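HNH endonuclease (Geobacillus virus E2, PDB 5H0M) probably nicks DNA as a metal-dependent HNH nuclease of a deep-sea thermophilic bacteriophage, its fold holding a bound zinc ion. Local coordinates at residues A[122-125]-A[126-130]. Sequence-based numbering, arbitrary orientation.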
loop_
_atom_site.group_PDB
_atom_site.type_symbol
_atom_site.label_atom_id
_atom_site.label_comp_id
_atom_site.label_asym_id
_atom_site.label_seq_id
_atom_site.Cartn_x
_atom_site.Cartn_y
_atom_site.Cartn_z
ATOM N N THR A 122 -9.709 2.087 0.959
ATOM C CA THR A 122 -9.505 3.518 1.218
ATOM C C THR A 122 -10.569 4.048 2.174
ATOM O O THR A 122 -10.261 4.780 3.114
ATOM C CB THR A 122 -9.490 4.314 -0.091
ATOM O OG1 THR A 122 -8.354 3.906 -0.858
ATOM C CG2 THR A 122 -9.425 5.820 0.167
ATOM N N ALA A 123 -11.819 3.654 1.966
ATOM C CA ALA A 123 -12.900 4.083 2.854
ATOM C C ALA A 123 -12.754 3.514 4.256
ATOM O O ALA A 123 -12.930 4.204 5.270
ATOM C CB ALA A 123 -14.235 3.691 2.257
ATOM N N GLU A 124 -12.408 2.239 4.322
ATOM C CA GLU A 124 -12.149 1.584 5.601
ATOM C C GLU A 124 -11.042 2.288 6.364
ATOM O O GLU A 124 -11.113 2.457 7.595
ATOM C CB GLU A 124 -11.739 0.122 5.352
ATOM C CG GLU A 124 -12.871 -0.700 4.776
ATOM C CD GLU A 124 -12.465 -2.095 4.350
ATOM O OE1 GLU A 124 -11.273 -2.425 4.439
ATOM O OE2 GLU A 124 -13.377 -2.847 3.928
ATOM N N ASP A 125 -9.995 2.689 5.652
ATOM C CA ASP A 125 -8.857 3.320 6.295
ATOM C C ASP A 125 -9.178 4.719 6.798
ATOM O O ASP A 125 -8.592 5.170 7.783
ATOM C CB ASP A 125 -7.637 3.325 5.369
ATOM C CG ASP A 125 -6.985 1.955 5.247
ATOM O OD1 ASP A 125 -7.322 1.024 6.020
ATOM O OD2 ASP A 125 -6.132 1.815 4.363
ATOM N N LYS A 126 -10.106 5.405 6.139
ATOM C CA LYS A 126 -10.561 6.709 6.650
ATOM C C LYS A 126 -11.244 6.558 7.998
ATOM O O LYS A 126 -11.105 7.422 8.859
ATOM C CB LYS A 126 -11.480 7.396 5.645
ATOM C CG LYS A 126 -10.725 7.894 4.426
ATOM C CD LYS A 126 -11.624 8.557 3.403
ATOM C CE LYS A 126 -10.792 9.072 2.235
ATOM N NZ LYS A 126 -11.586 9.205 0.984
ATOM N N ARG A 127 -11.942 5.445 8.206
ATOM C CA ARG A 127 -12.554 5.196 9.520
ATOM C C ARG A 127 -11.489 4.945 10.595
ATOM O O ARG A 127 -11.702 5.245 11.769
ATOM C CB ARG A 127 -13.547 4.043 9.461
ATOM C CG ARG A 127 -14.810 4.367 8.649
ATOM C CD ARG A 127 -15.898 3.304 8.749
ATOM N NE ARG A 127 -15.616 2.029 8.065
ATOM C CZ ARG A 127 -15.963 1.705 6.824
ATOM N NH1 ARG A 127 -16.581 2.570 6.016
ATOM N NH2 ARG A 127 -15.671 0.506 6.373
ATOM N N ARG A 128 -10.354 4.374 10.200
ATOM C CA ARG A 128 -9.280 4.072 11.143
ATOM C C ARG A 128 -8.358 5.249 11.440
ATOM O O ARG A 128 -7.910 5.426 12.586
ATOM C CB ARG A 128 -8.441 2.924 10.582
ATOM C CG ARG A 128 -9.147 1.586 10.540
ATOM C CD ARG A 128 -8.446 0.609 9.608
ATOM N NE ARG A 128 -8.919 -0.776 9.693
ATOM C CZ ARG A 128 -10.056 -1.256 9.230
ATOM N NH1 ARG A 128 -10.958 -0.455 8.675
ATOM N NH2 ARG A 128 -10.306 -2.565 9.357
ATOM N N TYR A 129 -8.038 6.028 10.405
ATOM C CA TYR A 129 -6.974 7.028 10.476
ATOM C C TYR A 129 -7.384 8.445 10.063
ATOM O O TYR A 129 -6.570 9.358 10.140
ATOM C CB TYR A 129 -5.838 6.600 9.560
ATOM C CG TYR A 129 -5.286 5.227 9.830
ATOM C CD1 TYR A 129 -4.657 4.936 11.030
ATOM C CD2 TYR A 129 -5.383 4.228 8.871
ATOM C CE1 TYR A 129 -4.127 3.671 11.261
ATOM C CE2 TYR A 129 -4.875 2.967 9.101
ATOM C CZ TYR A 129 -4.259 2.697 10.282
ATOM O OH TYR A 129 -3.752 1.434 10.489
ATOM N N GLY A 130 -8.609 8.610 9.593
ATOM C CA GLY A 130 -9.103 9.913 9.159
ATOM C C GLY A 130 -8.889 10.172 7.685
ATOM O O GLY A 130 -8.203 9.428 6.977
ATOM O OXT GLY A 130 -9.403 11.168 7.160
HETATM O O HOH W 1 -6.596 7.247 5.804
#
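Tyr-129 N donates to Asp-125 O at 2.8 Å, and Lys-126 N donates to Thr-122 O at 3.1 Å. Between them Glu-124 O collects three weak bonds, from Arg-127 N, Arg-128 N and the side-chain NH1 of Arg-128; the last spans 3.1 Å and brings the carbonyl oxygen to the guanidinium edge, in its plane. Arg-128 folds back along the helix, CG beside its own backbone N (chi1 -69°) and the chain extended to NE; this carries NH1 back to Glu-124 O, where it also packs on Glu-124 CB. These residues form the last turns of helix 115-129, whose first turn holds the zinc ligand Cys-117, with Cys-114 just ahead of it; the helix finishes close to the C-terminal Gly-130. There a water donates to Gly-130 O and, weakly, to Asp-125 O. Asp-125 OD1 sits 4.4 Å from Arg-128 NE, well out of the guanidinium plane, a pairing of charges alone, while OD2 is salt-bridged to Lys-121. Arg-127, bent at chi3 (-71°), lays one guanidinium face over Glu-124 CA and Ala-123 O, with NH2 3.4 Å from Glu-124 CG. Lys-126 runs extended alongside Thr-122, CE 4.1 Å from Thr-122 CG2, whereas Thr-122 OG1 bonds back to His-118 O. Tyr-129 brings CD2 to 3.5 Å from Asp-125 O, and its side chain also touches Pro-96 and Val-99.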